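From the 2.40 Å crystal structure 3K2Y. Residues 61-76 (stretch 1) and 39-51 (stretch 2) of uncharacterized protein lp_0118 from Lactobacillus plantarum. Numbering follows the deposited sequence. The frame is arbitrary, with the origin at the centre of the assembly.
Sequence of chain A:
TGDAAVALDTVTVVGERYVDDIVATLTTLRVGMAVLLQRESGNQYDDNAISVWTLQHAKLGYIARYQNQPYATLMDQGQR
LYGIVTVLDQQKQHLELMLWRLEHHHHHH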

# COMPACT_ATOMS: atom_id res chain seq x y z
N GLY A 61 -9.26 5.93 1.42
CA GLY A 61 -7.97 5.93 0.76
C GLY A 61 -6.82 6.23 1.70
O GLY A 61 -6.81 5.78 2.84
N TYR A 62 -5.84 6.99 1.21
CA TYR A 62 -4.67 7.36 2.00
C TYR A 62 -4.28 8.81 1.80
O TYR A 62 -4.68 9.44 0.82
CB TYR A 62 -3.46 6.50 1.60
CG TYR A 62 -3.54 5.08 2.07
CD1 TYR A 62 -4.27 4.13 1.36
CD2 TYR A 62 -2.91 4.68 3.24
CE1 TYR A 62 -4.38 2.82 1.81
CE2 TYR A 62 -3.01 3.38 3.71
CZ TYR A 62 -3.75 2.45 2.99
OH TYR A 62 -3.87 1.17 3.48
N ILE A 63 -3.50 9.34 2.73
CA ILE A 63 -3.00 10.70 2.62
C ILE A 63 -1.90 10.56 1.58
O ILE A 63 -1.08 9.65 1.68
CB ILE A 63 -2.33 11.20 3.94
CG1 ILE A 63 -3.33 11.15 5.10
CG2 ILE A 63 -1.79 12.61 3.74
CD1 ILE A 63 -4.40 12.21 5.06
N ALA A 64 -1.88 11.44 0.58
CA ALA A 64 -0.86 11.39 -0.47
C ALA A 64 0.54 11.25 0.12
O ALA A 64 0.88 11.88 1.12
CB ALA A 64 -0.94 12.63 -1.33
N ARG A 65 1.36 10.40 -0.51
CA ARG A 65 2.73 10.13 -0.07
C ARG A 65 3.62 11.37 0.09
O ARG A 65 4.52 11.38 0.93
CB ARG A 65 3.39 9.13 -1.02
CG ARG A 65 4.84 8.80 -0.68
CD ARG A 65 5.38 7.71 -1.59
NE ARG A 65 4.74 6.42 -1.34
CZ ARG A 65 4.93 5.33 -2.09
NH1 ARG A 65 5.73 5.37 -3.15
NH2 ARG A 65 4.30 4.20 -1.79
N TYR A 66 3.36 12.40 -0.71
CA TYR A 66 4.15 13.62 -0.63
C TYR A 66 3.62 14.57 0.45
O TYR A 66 4.00 15.74 0.50
CB TYR A 66 4.16 14.33 -1.99
CG TYR A 66 2.79 14.68 -2.50
CD1 TYR A 66 2.20 15.91 -2.20
CD2 TYR A 66 2.05 13.76 -3.25
CE1 TYR A 66 0.91 16.21 -2.63
CE2 TYR A 66 0.77 14.06 -3.69
CZ TYR A 66 0.20 15.28 -3.37
OH TYR A 66 -1.08 15.56 -3.80
N GLN A 67 2.75 14.05 1.32
CA GLN A 67 2.17 14.83 2.42
C GLN A 67 2.13 13.96 3.68
O GLN A 67 1.56 14.34 4.70
CB GLN A 67 0.74 15.28 2.06
CG GLN A 67 0.64 15.99 0.72
CD GLN A 67 -0.77 16.46 0.40
OE1 GLN A 67 -1.71 15.67 0.38
NE2 GLN A 67 -0.91 17.76 0.15
N ASN A 68 2.74 12.79 3.58
CA ASN A 68 2.79 11.80 4.65
C ASN A 68 3.61 12.12 5.89
O ASN A 68 3.06 12.30 6.98
CB ASN A 68 3.31 10.47 4.08
CG ASN A 68 2.22 9.47 3.90
OD1 ASN A 68 2.41 8.43 3.26
ND2 ASN A 68 1.05 9.75 4.47
N GLN A 69 4.93 12.15 5.70
CA GLN A 69 5.92 12.40 6.75
C GLN A 69 5.51 13.24 7.96
O GLN A 69 5.51 12.74 9.09
CB GLN A 69 7.18 13.00 6.12
CG GLN A 69 8.16 13.61 7.11
CD GLN A 69 8.72 14.94 6.63
OE1 GLN A 69 9.36 15.02 5.58
NE2 GLN A 69 8.47 15.99 7.41
N PRO A 70 5.17 14.52 7.75
CA PRO A 70 4.78 15.41 8.86
C PRO A 70 3.74 14.85 9.82
O PRO A 70 3.99 14.72 11.02
CB PRO A 70 4.28 16.67 8.14
CG PRO A 70 5.03 16.65 6.84
CD PRO A 70 4.95 15.19 6.46
N TYR A 71 2.56 14.53 9.29
CA TYR A 71 1.47 14.02 10.11
C TYR A 71 1.79 12.66 10.70
O TYR A 71 1.36 12.34 11.82
CB TYR A 71 0.20 13.97 9.26
CG TYR A 71 -0.10 15.31 8.64
CD1 TYR A 71 -0.51 16.39 9.44
CD2 TYR A 71 0.06 15.53 7.28
CE1 TYR A 71 -0.74 17.64 8.88
CE2 TYR A 71 -0.17 16.78 6.71
CZ TYR A 71 -0.57 17.83 7.52
OH TYR A 71 -0.81 19.06 6.97
N ALA A 72 2.56 11.86 9.96
CA ALA A 72 2.96 10.54 10.42
C ALA A 72 3.77 10.68 11.71
O ALA A 72 3.60 9.91 12.65
CB ALA A 72 3.80 9.85 9.36
N THR A 73 4.64 11.68 11.74
CA THR A 73 5.48 11.94 12.91
C THR A 73 4.64 12.44 14.08
O THR A 73 4.83 12.02 15.23
CB THR A 73 6.57 12.98 12.60
OG1 THR A 73 7.33 12.55 11.46
CG2 THR A 73 7.51 13.16 13.79
N LEU A 74 3.69 13.34 13.80
CA LEU A 74 2.82 13.87 14.85
C LEU A 74 1.96 12.79 15.49
O LEU A 74 1.78 12.79 16.71
CB LEU A 74 1.90 14.96 14.28
CG LEU A 74 2.57 16.23 13.76
CD1 LEU A 74 1.51 17.20 13.26
CD2 LEU A 74 3.40 16.86 14.88
N MET A 75 1.43 11.88 14.68
CA MET A 75 0.59 10.81 15.19
C MET A 75 1.40 9.84 16.04
O MET A 75 0.88 9.27 17.00
CB MET A 75 -0.11 10.07 14.02
CG MET A 75 -1.24 10.89 13.37
SD MET A 75 -1.95 10.30 11.78
CE MET A 75 -3.16 9.11 12.34
N ASP A 76 2.68 9.67 15.71
CA ASP A 76 3.55 8.78 16.48
C ASP A 76 3.88 9.38 17.84
O ASP A 76 4.31 8.67 18.75
CB ASP A 76 4.85 8.49 15.74
CG ASP A 76 4.66 7.50 14.61
OD1 ASP A 76 3.74 6.66 14.70
OD2 ASP A 76 5.45 7.55 13.64
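Stretch 2 (39-51) RESGNQYDDNAIS

How do the two backbones meet? Stretch 1 begins as a strand, Gly61 to Ile63, runs through a loop and then turns into a helix. Stretch 2 is mostly loop, folded by two type I beta turns, Glu40 to Asn43 and Asp46 to Ala49, and leads into a strand that includes Ile50 and Ser51. The two strands pair antiparallel. Tyr62 and Ser51 form a non-hydrogen-bonded pair, so their CA atoms come as close as 4.1 Å. The hydrogen bond lies one step along, from Ile63 N to Ile50 O at 2.9 Å. CA-H...O contacts fill the spaces between, with Tyr62 CA 3.4 Å from Ile50 O and Ser51 CA 3.2 Å from Gly61 O. Farther along, the turn before the strand reaches the helix, where the CA atoms of Ala72 and Asn48 are 5.5 Å apart.

What does Tyr62 do on its side of the sheet? Its side chain shares a face with that of Ser51, and the ring lies alongside the other strand. Ser51 CB sits over one ring face, 4.0 Å from the centroid, in a CH-pi contact. Ala49 CB adds an apolar contact, 4.1 Å from Tyr62 CE2. At the ring's end, Tyr62 OH donates a hydrogen bond to Glu40 OE1 at 2.7 Å, although the position of that oxygen is less sure. Ser51 OG donates to Glu40 OE2, also at 2.7 Å, so the carboxylate ties the tyrosine to the serine on its own stretch.

Where is the apolar centre of the contact? Ile50 is the most heavily covered residue of either stretch, because strand and helix both pack against it. Its CB lies 3.7 Å from Ile63 CG1, while its CD1 reaches the helix, 3.7 Å from Met75 SD and 3.9 Å from Tyr71 CB. Ala72, one of the helical residues that point toward stretch 2, brings its CB to 3.3 Å from Asn48 ND2; its small side chain lets the turn come close. Water links the backbones beside this cluster: water 2 accepts from Ile50 N at 3.0 Å and donates to Ile63 O at 2.7 Å.

Which charged and polar groups hold the borders? Near the start of the loop, the Arg65 side chain, t at chi1 and chi2 and bent at chi3 (m), reaches back to form a salt bridge, with its NE 3.6 Å from Asp46 OD2. Asp46 also steadies its own turn, since its OD1 accepts from Asn48 N at 2.7 Å. Toward the end of the helix, Arg39 forms a salt bridge with Asp76, while Met75 CE packs 3.9 Å from Arg39 CB. The guanidinium is also held within stretch 2, its NE donating a weak hydrogen bond to Ala49 O at 3.4 Å. Between these borders, water 1 bridges the turn and the helix: it donates to Thr73 OG1 at 2.8 Å and accepts a weak bond from Asn48 ND2 at 3.0 Å.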

# COMPACT_ATOMS: atom_id res chain seq x y z
N ARG A 39 -3.22 5.61 11.49
CA ARG A 39 -1.80 5.45 11.21
C ARG A 39 -1.52 3.98 10.94
O ARG A 39 -1.93 3.10 11.70
CB ARG A 39 -0.98 5.92 12.42
CG ARG A 39 0.52 5.85 12.21
CD ARG A 39 0.98 6.86 11.17
NE ARG A 39 2.19 6.43 10.48
CZ ARG A 39 3.35 6.20 11.08
NH1 ARG A 39 3.46 6.35 12.39
NH2 ARG A 39 4.40 5.81 10.38
N GLU A 40 -0.81 3.71 9.85
CA GLU A 40 -0.48 2.33 9.50
C GLU A 40 1.03 2.23 9.28
O GLU A 40 1.50 2.15 8.14
CB GLU A 40 -1.24 1.90 8.24
CG GLU A 40 -2.72 2.22 8.28
CD GLU A 40 -3.48 1.69 7.08
OE1 GLU A 40 -2.91 1.67 5.97
OE2 GLU A 40 -4.66 1.30 7.24
N SER A 41 1.79 2.24 10.36
CA SER A 41 3.24 2.16 10.26
C SER A 41 3.66 0.78 9.76
O SER A 41 4.83 0.56 9.46
CB SER A 41 3.90 2.45 11.61
OG SER A 41 3.73 1.37 12.51
N GLY A 42 2.70 -0.13 9.68
CA GLY A 42 2.98 -1.48 9.22
C GLY A 42 2.64 -1.67 7.74
O GLY A 42 2.78 -2.77 7.20
N ASN A 43 2.21 -0.59 7.08
CA ASN A 43 1.86 -0.67 5.67
C ASN A 43 3.12 -1.07 4.88
O ASN A 43 4.15 -0.40 4.95
CB ASN A 43 1.32 0.69 5.18
CG ASN A 43 0.77 0.63 3.77
OD1 ASN A 43 1.50 0.36 2.81
ND2 ASN A 43 -0.53 0.88 3.62
N GLN A 44 3.03 -2.17 4.15
CA GLN A 44 4.16 -2.68 3.38
C GLN A 44 4.62 -1.76 2.25
O GLN A 44 5.73 -1.90 1.75
CB GLN A 44 3.85 -4.07 2.81
CG GLN A 44 2.73 -4.10 1.78
CD GLN A 44 1.41 -4.59 2.37
OE1 GLN A 44 1.09 -4.32 3.53
NE2 GLN A 44 0.63 -5.30 1.56
N TYR A 45 3.78 -0.81 1.87
CA TYR A 45 4.14 0.09 0.78
C TYR A 45 4.70 1.42 1.27
O TYR A 45 5.44 2.10 0.56
CB TYR A 45 2.92 0.34 -0.12
CG TYR A 45 2.22 -0.93 -0.56
CD1 TYR A 45 2.90 -1.91 -1.28
CD2 TYR A 45 0.89 -1.16 -0.22
CE1 TYR A 45 2.27 -3.10 -1.65
CE2 TYR A 45 0.24 -2.35 -0.58
CZ TYR A 45 0.95 -3.32 -1.30
OH TYR A 45 0.33 -4.50 -1.64
N ASP A 46 4.36 1.79 2.50
CA ASP A 46 4.81 3.05 3.08
C ASP A 46 4.70 3.02 4.60
O ASP A 46 3.59 2.95 5.14
CB ASP A 46 3.96 4.20 2.53
CG ASP A 46 4.51 5.57 2.87
OD1 ASP A 46 5.32 5.67 3.82
OD2 ASP A 46 4.13 6.55 2.20
N ASP A 47 5.83 3.08 5.29
CA ASP A 47 5.82 3.05 6.74
C ASP A 47 5.24 4.34 7.33
O ASP A 47 5.03 4.43 8.53
CB ASP A 47 7.23 2.80 7.29
CG ASP A 47 8.17 3.97 7.05
OD1 ASP A 47 7.88 4.81 6.17
OD2 ASP A 47 9.21 4.04 7.74
N ASN A 48 4.99 5.33 6.48
CA ASN A 48 4.43 6.60 6.93
C ASN A 48 2.96 6.71 6.58
O ASN A 48 2.33 7.74 6.83
CB ASN A 48 5.19 7.77 6.29
CG ASN A 48 6.50 8.06 7.00
OD1 ASN A 48 7.54 8.15 6.36
ND2 ASN A 48 6.45 8.22 8.32
N ALA A 49 2.44 5.64 6.00
CA ALA A 49 1.05 5.55 5.57
C ALA A 49 0.04 5.99 6.62
O ALA A 49 0.22 5.79 7.82
CB ALA A 49 0.73 4.13 5.13
N ILE A 50 -1.03 6.61 6.13
CA ILE A 50 -2.14 7.08 6.95
C ILE A 50 -3.40 6.94 6.12
O ILE A 50 -3.63 7.73 5.19
CB ILE A 50 -2.00 8.56 7.34
CG1 ILE A 50 -0.73 8.80 8.15
CG2 ILE A 50 -3.20 8.99 8.16
CD1 ILE A 50 -0.46 10.27 8.40
N SER A 51 -4.21 5.94 6.43
CA SER A 51 -5.46 5.72 5.72
C SER A 51 -6.54 6.65 6.26
O SER A 51 -6.51 7.05 7.43
CB SER A 51 -5.90 4.26 5.81
OG SER A 51 -5.86 3.76 7.14
O HOH W 1 7.69 9.97 10.47
O HOH W 2 -0.48 7.69 3.43